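Local coordinates for protein quercetin 2,3-dioxygenase (Escherichia coli, PDB 1TQ5) that cleaves the flavonol quercetin with dioxygen in vitro, releasing carbon monoxide, as a metal-dependent dioxygenase of the pirin family built from two cupin domains, at residues 119-132 with 151-163. Numbering follows the deposited sequence.
Sequences IMPEENGITPRYEQ and DGSLKVHQDMELY
R129 reaches from the outer strand of the N-terminal cupin sheet to the K155 carbonyl, and both terminal nitrogens close on that one oxygen, NH1 at 2.8 Å and NH2 at 2.5 Å. The oxygen lies at the guanidinium edge, near its plane, whereas both nitrogens stand above the carbonyl plane, on the same face. Arginine suits the place because it has N-H groups to spare: NH1 also makes a salt bridge to E131 OE2, NH2 one to E63, and NE bonds to S94 OG. The two carboxylates would probably offset its charge. With an alanine in its place, K155 O would probably lose both donors and E131 its cationic mate.

Two further hydrogen bonds knit the loops together. Q158 suits its position because a bend at chi2 (47°) turns its amide so that NE2 donates to M120 O at 2.8 Å, while E122 N donates to H157 O at 3.0 Å. A water bridges E131 OE1 and K155 N.

Charged and apolar side chains surround H157. Its NE2 sits over one face of the R129 guanidinium with the planes 70° apart, I126 CD1 packs 3.3 Å from CD2, and E123 OE1 lies 2.6 Å from ND1. Deeper in, branched, apolar I119 suits a buried site, its CD1 meeting CE of selenomethionine M160 tip to tip, a tight 3.4 Å.

This chemistry suggests that directed bonds to backbone carbonyls contribute much to the seam between the face-to-face cupin domains.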
loop_
_atom_site.group_PDB
_atom_site.type_symbol
_atom_site.label_atom_id
_atom_site.label_comp_id
_atom_site.label_asym_id
_atom_site.label_seq_id
_atom_site.Cartn_x
_atom_site.Cartn_y
_atom_site.Cartn_z
ATOM N N ILE A 119 7.037 -3.605 2.141
ATOM C CA ILE A 119 6.771 -4.694 3.066
ATOM C C ILE A 119 8.049 -5.479 3.336
ATOM O O ILE A 119 8.700 -5.959 2.410
ATOM C CB ILE A 119 5.692 -5.628 2.497
ATOM C CG1 ILE A 119 4.366 -4.868 2.413
ATOM C CG2 ILE A 119 5.543 -6.880 3.377
ATOM C CD1 ILE A 119 3.285 -5.609 1.670
HETATM N N MSE A 120 8.418 -5.592 4.605
HETATM C CA MSE A 120 9.622 -6.332 4.962
HETATM C C MSE A 120 9.441 -7.811 4.652
HETATM O O MSE A 120 8.476 -8.426 5.086
HETATM C CB MSE A 120 9.941 -6.177 6.449
HETATM C CG MSE A 120 11.073 -7.084 6.899
HETATM SE SE MSE A 120 11.444 -6.981 8.650
HETATM C CE MSE A 120 12.926 -5.952 8.608
ATOM N N PRO A 121 10.371 -8.399 3.891
ATOM C CA PRO A 121 10.238 -9.822 3.575
ATOM C C PRO A 121 10.650 -10.649 4.789
ATOM O O PRO A 121 11.628 -10.321 5.461
ATOM C CB PRO A 121 11.187 -9.993 2.395
ATOM C CG PRO A 121 12.297 -9.036 2.731
ATOM C CD PRO A 121 11.544 -7.811 3.217
ATOM N N GLU A 122 9.902 -11.704 5.085
ATOM C CA GLU A 122 10.236 -12.538 6.231
ATOM C C GLU A 122 11.498 -13.329 5.925
ATOM O O GLU A 122 12.181 -13.808 6.832
ATOM C CB GLU A 122 9.075 -13.475 6.577
ATOM C CG GLU A 122 8.654 -14.433 5.480
ATOM C CD GLU A 122 7.418 -15.230 5.866
ATOM O OE1 GLU A 122 7.434 -15.869 6.940
ATOM O OE2 GLU A 122 6.433 -15.220 5.098
ATOM N N GLU A 123 11.801 -13.450 4.635
ATOM C CA GLU A 123 12.994 -14.148 4.170
ATOM C C GLU A 123 13.913 -13.133 3.496
ATOM O O GLU A 123 13.487 -12.396 2.605
ATOM C CB GLU A 123 12.617 -15.264 3.180
ATOM C CG GLU A 123 11.594 -14.866 2.113
ATOM C CD GLU A 123 11.328 -15.979 1.103
ATOM O OE1 GLU A 123 10.360 -15.869 0.319
ATOM O OE2 GLU A 123 12.093 -16.965 1.087
ATOM N N ASN A 124 15.168 -13.084 3.931
ATOM C CA ASN A 124 16.130 -12.147 3.364
ATOM C C ASN A 124 17.052 -12.810 2.349
ATOM O O ASN A 124 17.238 -14.026 2.361
ATOM C CB ASN A 124 16.980 -11.516 4.471
ATOM C CG ASN A 124 16.147 -10.760 5.486
ATOM O OD1 ASN A 124 15.403 -9.842 5.139
ATOM N ND2 ASN A 124 16.271 -11.143 6.753
ATOM N N GLY A 125 17.627 -11.993 1.470
ATOM C CA GLY A 125 18.536 -12.504 0.460
ATOM C C GLY A 125 17.889 -13.374 -0.599
ATOM O O GLY A 125 18.533 -14.273 -1.141
ATOM N N ILE A 126 16.619 -13.119 -0.899
ATOM C CA ILE A 126 15.920 -13.899 -1.912
ATOM C C ILE A 126 16.363 -13.435 -3.293
ATOM O O ILE A 126 17.189 -12.534 -3.419
ATOM C CB ILE A 126 14.393 -13.722 -1.830
ATOM C CG1 ILE A 126 14.003 -12.345 -2.372
ATOM C CG2 ILE A 126 13.930 -13.876 -0.392
ATOM C CD1 ILE A 126 12.692 -12.336 -3.133
ATOM N N THR A 127 15.795 -14.043 -4.326
ATOM C CA THR A 127 16.133 -13.693 -5.696
ATOM C C THR A 127 15.207 -12.607 -6.252
ATOM O O THR A 127 13.984 -12.716 -6.173
ATOM C CB THR A 127 16.067 -14.936 -6.605
ATOM O OG1 THR A 127 16.226 -14.540 -7.973
ATOM C CG2 THR A 127 14.739 -15.650 -6.425
ATOM N N PRO A 128 15.789 -11.542 -6.824
ATOM C CA PRO A 128 15.043 -10.419 -7.400
ATOM C C PRO A 128 13.956 -10.861 -8.372
ATOM O O PRO A 128 14.193 -11.701 -9.237
ATOM C CB PRO A 128 16.134 -9.609 -8.092
ATOM C CG PRO A 128 17.325 -9.843 -7.211
ATOM C CD PRO A 128 17.242 -11.328 -6.958
ATOM N N ARG A 129 12.765 -10.286 -8.233
ATOM C CA ARG A 129 11.651 -10.630 -9.108
ATOM C C ARG A 129 10.724 -9.442 -9.310
ATOM O O ARG A 129 10.611 -8.570 -8.446
ATOM C CB ARG A 129 10.860 -11.795 -8.522
ATOM C CG ARG A 129 10.282 -11.495 -7.158
ATOM C CD ARG A 129 8.765 -11.534 -7.166
ATOM N NE ARG A 129 8.232 -11.021 -5.908
ATOM C CZ ARG A 129 6.958 -11.092 -5.542
ATOM N NH1 ARG A 129 6.062 -11.662 -6.340
ATOM N NH2 ARG A 129 6.585 -10.591 -4.372
ATOM N N TYR A 130 10.064 -9.410 -10.462
ATOM C CA TYR A 130 9.138 -8.337 -10.775
ATOM C C TYR A 130 7.865 -8.883 -11.389
ATOM O O TYR A 130 7.900 -9.567 -12.416
ATOM C CB TYR A 130 9.753 -7.337 -11.750
ATOM C CG TYR A 130 8.763 -6.275 -12.170
ATOM C CD1 TYR A 130 8.347 -5.294 -11.270
ATOM C CD2 TYR A 130 8.185 -6.294 -13.442
ATOM C CE1 TYR A 130 7.379 -4.361 -11.619
ATOM C CE2 TYR A 130 7.214 -5.366 -13.802
ATOM C CZ TYR A 130 6.815 -4.402 -12.882
ATOM O OH TYR A 130 5.841 -3.490 -13.215
ATOM N N GLU A 131 6.738 -8.571 -10.764
ATOM C CA GLU A 131 5.456 -9.027 -11.264
ATOM C C GLU A 131 4.443 -7.895 -11.331
ATOM O O GLU A 131 4.501 -6.928 -10.565
ATOM C CB GLU A 131 4.916 -10.161 -10.391
ATOM C CG GLU A 131 5.731 -11.434 -10.484
ATOM C CD GLU A 131 5.049 -12.603 -9.808
ATOM O OE1 GLU A 131 3.967 -13.013 -10.279
ATOM O OE2 GLU A 131 5.595 -13.105 -8.804
ATOM N N GLN A 132 3.520 -8.023 -12.269
ATOM C CA GLN A 132 2.483 -7.025 -12.460
ATOM C C GLN A 132 1.234 -7.804 -12.814
ATOM O O GLN A 132 1.319 -8.829 -13.492
ATOM C CB GLN A 132 2.875 -6.087 -13.603
ATOM C CG GLN A 132 2.093 -4.785 -13.682
ATOM C CD GLN A 132 0.705 -4.945 -14.279
ATOM O OE1 GLN A 132 0.543 -5.509 -15.363
ATOM N NE2 GLN A 132 -0.303 -4.435 -13.577
ATOM N N ASP A 151 -5.859 -17.731 -5.143
ATOM C CA ASP A 151 -7.001 -17.018 -5.705
ATOM C C ASP A 151 -6.679 -15.853 -6.627
ATOM O O ASP A 151 -7.323 -14.806 -6.560
ATOM C CB ASP A 151 -7.908 -16.529 -4.575
ATOM C CG ASP A 151 -8.489 -17.670 -3.763
ATOM O OD1 ASP A 151 -9.314 -18.436 -4.307
ATOM O OD2 ASP A 151 -8.114 -17.808 -2.580
ATOM N N GLY A 152 -5.688 -16.030 -7.490
ATOM C CA GLY A 152 -5.342 -14.979 -8.430
ATOM C C GLY A 152 -4.610 -13.770 -7.878
ATOM O O GLY A 152 -4.512 -12.744 -8.554
ATOM N N SER A 153 -4.087 -13.881 -6.664
ATOM C CA SER A 153 -3.354 -12.778 -6.058
ATOM C C SER A 153 -1.876 -12.861 -6.449
ATOM O O SER A 153 -1.417 -13.882 -6.968
ATOM C CB SER A 153 -3.483 -12.839 -4.533
ATOM O OG SER A 153 -2.861 -14.006 -4.016
ATOM N N LEU A 154 -1.138 -11.783 -6.201
ATOM C CA LEU A 154 0.287 -11.752 -6.500
ATOM C C LEU A 154 1.035 -12.268 -5.275
ATOM O O LEU A 154 0.623 -12.025 -4.138
ATOM C CB LEU A 154 0.740 -10.319 -6.811
ATOM C CG LEU A 154 0.353 -9.705 -8.160
ATOM C CD1 LEU A 154 0.705 -8.222 -8.171
ATOM C CD2 LEU A 154 1.084 -10.434 -9.284
ATOM N N LYS A 155 2.132 -12.983 -5.495
ATOM C CA LYS A 155 2.897 -13.512 -4.374
ATOM C C LYS A 155 3.690 -12.438 -3.649
ATOM O O LYS A 155 4.215 -11.509 -4.259
ATOM C CB LYS A 155 3.860 -14.614 -4.832
ATOM C CG LYS A 155 4.739 -15.138 -3.699
ATOM C CD LYS A 155 5.373 -16.479 -4.023
ATOM C CE LYS A 155 4.339 -17.595 -4.012
ATOM N NZ LYS A 155 4.945 -18.925 -4.324
ATOM N N VAL A 156 3.758 -12.569 -2.332
ATOM C CA VAL A 156 4.512 -11.643 -1.506
ATOM C C VAL A 156 5.317 -12.534 -0.570
ATOM O O VAL A 156 4.789 -13.503 -0.027
ATOM C CB VAL A 156 3.572 -10.683 -0.708
ATOM C CG1 VAL A 156 2.740 -11.457 0.298
ATOM C CG2 VAL A 156 4.395 -9.603 -0.020
ATOM N N HIS A 157 6.601 -12.228 -0.413
ATOM C CA HIS A 157 7.484 -13.014 0.445
ATOM C C HIS A 157 7.369 -12.602 1.908
ATOM O O HIS A 157 8.343 -12.180 2.531
ATOM C CB HIS A 157 8.931 -12.864 -0.027
ATOM C CG HIS A 157 9.171 -13.405 -1.401
ATOM N ND1 HIS A 157 9.089 -14.749 -1.696
ATOM C CD2 HIS A 157 9.477 -12.783 -2.563
ATOM C CE1 HIS A 157 9.335 -14.931 -2.981
ATOM N NE2 HIS A 157 9.572 -13.754 -3.530
ATOM N N GLN A 158 6.165 -12.736 2.450
ATOM C CA GLN A 158 5.903 -12.377 3.833
ATOM C C GLN A 158 4.567 -12.992 4.218
ATOM O O GLN A 158 3.671 -13.116 3.382
ATOM C CB GLN A 158 5.870 -10.846 3.966
ATOM C CG GLN A 158 5.578 -10.295 5.356
ATOM C CD GLN A 158 6.385 -10.968 6.449
ATOM O OE1 GLN A 158 6.006 -12.025 6.950
ATOM N NE2 GLN A 158 7.506 -10.362 6.818
ATOM N N ASP A 159 4.446 -13.408 5.473
ATOM C CA ASP A 159 3.210 -14.011 5.959
ATOM C C ASP A 159 2.146 -12.925 6.083
ATOM O O ASP A 159 1.736 -12.570 7.188
ATOM C CB ASP A 159 3.443 -14.659 7.329
ATOM C CG ASP A 159 2.205 -15.361 7.861
ATOM O OD1 ASP A 159 2.109 -15.550 9.094
ATOM O OD2 ASP A 159 1.335 -15.736 7.046
HETATM N N MSE A 160 1.703 -12.391 4.951
HETATM C CA MSE A 160 0.694 -11.340 4.977
HETATM C C MSE A 160 -0.231 -11.376 3.771
HETATM O O MSE A 160 0.145 -11.831 2.695
HETATM C CB MSE A 160 1.371 -9.961 5.052
HETATM C CG MSE A 160 2.011 -9.481 3.747
HETATM SE SE MSE A 160 0.826 -8.766 2.563
HETATM C CE MSE A 160 0.674 -7.100 3.248
ATOM N N GLU A 161 -1.451 -10.891 3.969
ATOM C CA GLU A 161 -2.436 -10.819 2.901
ATOM C C GLU A 161 -2.887 -9.370 2.754
ATOM O O GLU A 161 -3.007 -8.646 3.743
ATOM C CB GLU A 161 -3.652 -11.681 3.225
ATOM C CG GLU A 161 -3.361 -13.153 3.396
ATOM C CD GLU A 161 -4.631 -13.952 3.584
ATOM O OE1 GLU A 161 -5.465 -13.543 4.422
ATOM O OE2 GLU A 161 -4.796 -14.986 2.902
ATOM N N LEU A 162 -3.134 -8.956 1.518
ATOM C CA LEU A 162 -3.595 -7.607 1.223
ATOM C C LEU A 162 -4.848 -7.714 0.366
ATOM O O LEU A 162 -4.867 -8.421 -0.640
ATOM C CB LEU A 162 -2.527 -6.811 0.459
ATOM C CG LEU A 162 -2.945 -5.424 -0.061
ATOM C CD1 LEU A 162 -3.334 -4.511 1.105
ATOM C CD2 LEU A 162 -1.799 -4.807 -0.864
ATOM N N TYR A 163 -5.896 -7.018 0.782
ATOM C CA TYR A 163 -7.157 -7.020 0.059
ATOM C C TYR A 163 -7.515 -5.608 -0.375
ATOM O O TYR A 163 -7.207 -4.639 0.324
ATOM C CB TYR A 163 -8.290 -7.520 0.954
ATOM C CG TYR A 163 -8.143 -8.927 1.472
ATOM C CD1 TYR A 163 -8.789 -9.990 0.844
ATOM C CD2 TYR A 163 -7.379 -9.195 2.606
ATOM C CE1 TYR A 163 -8.682 -11.285 1.336
ATOM C CE2 TYR A 163 -7.262 -10.485 3.106
ATOM C CZ TYR A 163 -7.918 -11.525 2.466
ATOM O OH TYR A 163 -7.804 -12.809 2.955
HETATM O O HOH W 1 2.902 -14.007 -8.139
#